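BH2331 protein (PDB 1VL5) is probably an S-adenosylmethionine-dependent methyltransferase whose substrate is not established. Local coordinates at residues A[162-165]-A[166-169]. Sequence-based numbering, arbitrary orientation.
Sequences YSHH and RAWK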
loop_
_atom_site.group_PDB
_atom_site.type_symbol
_atom_site.label_atom_id
_atom_site.label_comp_id
_atom_site.label_asym_id
_atom_site.label_seq_id
_atom_site.Cartn_x
_atom_site.Cartn_y
_atom_site.Cartn_z
ATOM N N TYR A 162 10.463 2.827 11.250
ATOM C CA TYR A 162 9.973 2.459 12.572
ATOM C C TYR A 162 8.461 2.353 12.613
ATOM O O TYR A 162 7.927 1.596 13.406
ATOM N N SER A 163 7.762 3.087 11.751
ATOM C CA SER A 163 6.297 2.996 11.708
ATOM C C SER A 163 5.735 1.847 10.853
ATOM O O SER A 163 4.518 1.739 10.708
ATOM C CB SER A 163 5.720 4.319 11.212
ATOM O OG SER A 163 5.804 4.415 9.798
ATOM N N HIS A 164 6.605 1.025 10.252
ATOM C CA HIS A 164 6.194 -0.169 9.538
ATOM C C HIS A 164 5.591 -1.166 10.527
ATOM O O HIS A 164 6.216 -1.492 11.546
ATOM C CB HIS A 164 7.399 -0.793 8.850
ATOM C CG HIS A 164 7.129 -2.106 8.179
ATOM N ND1 HIS A 164 6.690 -2.193 6.887
ATOM C CD2 HIS A 164 7.233 -3.382 8.625
ATOM C CE1 HIS A 164 6.591 -3.462 6.541
ATOM N NE2 HIS A 164 6.907 -4.208 7.580
ATOM N N HIS A 165 4.384 -1.655 10.249
ATOM C CA HIS A 165 3.868 -2.774 11.022
ATOM C C HIS A 165 4.175 -4.122 10.371
ATOM O O HIS A 165 4.978 -4.928 10.877
ATOM C CB HIS A 165 2.376 -2.620 11.282
ATOM C CG HIS A 165 1.790 -3.775 12.046
ATOM N ND1 HIS A 165 2.438 -4.353 13.115
ATOM C CD2 HIS A 165 0.637 -4.467 11.892
ATOM C CE1 HIS A 165 1.716 -5.356 13.576
ATOM N NE2 HIS A 165 0.610 -5.440 12.863
ATOM N N ARG A 166 3.539 -4.390 9.236
ATOM C CA ARG A 166 3.728 -5.688 8.589
ATOM C C ARG A 166 3.315 -5.666 7.151
ATOM O O ARG A 166 2.264 -5.136 6.805
ATOM C CB ARG A 166 2.964 -6.796 9.318
ATOM C CG ARG A 166 3.078 -8.128 8.655
ATOM C CD ARG A 166 2.580 -9.298 9.525
ATOM N NE ARG A 166 2.447 -10.522 8.724
ATOM C CZ ARG A 166 3.477 -11.232 8.246
ATOM N NH1 ARG A 166 4.709 -10.847 8.470
ATOM N NH2 ARG A 166 3.272 -12.311 7.504
ATOM N N ALA A 167 4.204 -6.176 6.317
ATOM C CA ALA A 167 3.905 -6.575 4.951
ATOM C C ALA A 167 3.481 -8.031 5.014
ATOM O O ALA A 167 4.265 -8.889 5.380
ATOM C CB ALA A 167 5.141 -6.401 4.065
ATOM N N TRP A 168 2.211 -8.286 4.694
ATOM C CA TRP A 168 1.603 -9.565 4.888
ATOM C C TRP A 168 1.878 -10.447 3.676
ATOM O O TRP A 168 2.198 -9.934 2.570
ATOM C CB TRP A 168 0.103 -9.398 5.138
ATOM C CG TRP A 168 -0.188 -8.603 6.342
ATOM C CD1 TRP A 168 -0.161 -7.231 6.445
ATOM C CD2 TRP A 168 -0.532 -9.091 7.650
ATOM N NE1 TRP A 168 -0.465 -6.854 7.732
ATOM C CE2 TRP A 168 -0.681 -7.974 8.492
ATOM C CE3 TRP A 168 -0.754 -10.354 8.178
ATOM C CZ2 TRP A 168 -1.031 -8.092 9.837
ATOM C CZ3 TRP A 168 -1.063 -10.472 9.520
ATOM C CH2 TRP A 168 -1.232 -9.349 10.324
ATOM N N LYS A 169 1.809 -11.762 3.893
ATOM C CA LYS A 169 1.897 -12.744 2.804
ATOM C C LYS A 169 0.693 -12.549 1.893
ATOM O O LYS A 169 -0.382 -12.118 2.339
ATOM C CB LYS A 169 1.906 -14.200 3.281
ATOM C CG LYS A 169 2.972 -14.574 4.341
ATOM C CD LYS A 169 2.750 -16.030 4.766
ATOM C CE LYS A 169 3.710 -16.665 5.817
ATOM N NZ LYS A 169 5.104 -16.322 5.646
#
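His164 lays its imidazole along the backbone of Arg166 and Ala167, in the irregular linker that joins helix 147-160 to helix 170-180 in this Rossmann-like methyltransferase fold. The ring gets there because CG lies anti to the backbone N (chi1 175°), beside the carbonyl carbon, which sends it onward over the next residues. Arg166 N sits 3.7 Å above one face of the His164 ring, offset toward the rim, and His164 CE1 lies 4.1 Å from Ala167 CB. His164 NE2 and Ala167 N are 3.6 Å apart without bonding each other; both donate to Asn154 OD1 of helix 147-160, so a single amide oxygen fixes the rotation of the ring and the course of the chain beside it. Without the imidazole, as with an alanine here, Asn154 OD1 would probably lose one of its two donors and a gap would open beside the Ala167 methyl.

His165, largely exposed, meets the next side chain through a CH-pi contact: Arg166 CB stands over a face of the His165 ring, 4.3 Å from the centroid and 14° off the normal. On the way to the indole, His165 NE2 comes to 4.3 Å from Trp168 CZ2.

Beyond CB, the arginine runs extended from CG to NE and passes across the indole of Trp168, with Arg166 CD 3.5 Å above the plane of the Trp168 indole, over its six-membered ring. Trp168 CE3 lies at the edge of the guanidinium, in its plane. The guanidinium is gripped from both helices, by salt bridges from Arg166 NH1 to Asp150 OD1 and from Arg166 NH2 to Asp172 OD2, the same carboxylate oxygen that accepts the backbone N of Lys169 at the N-cap position of helix 170-180.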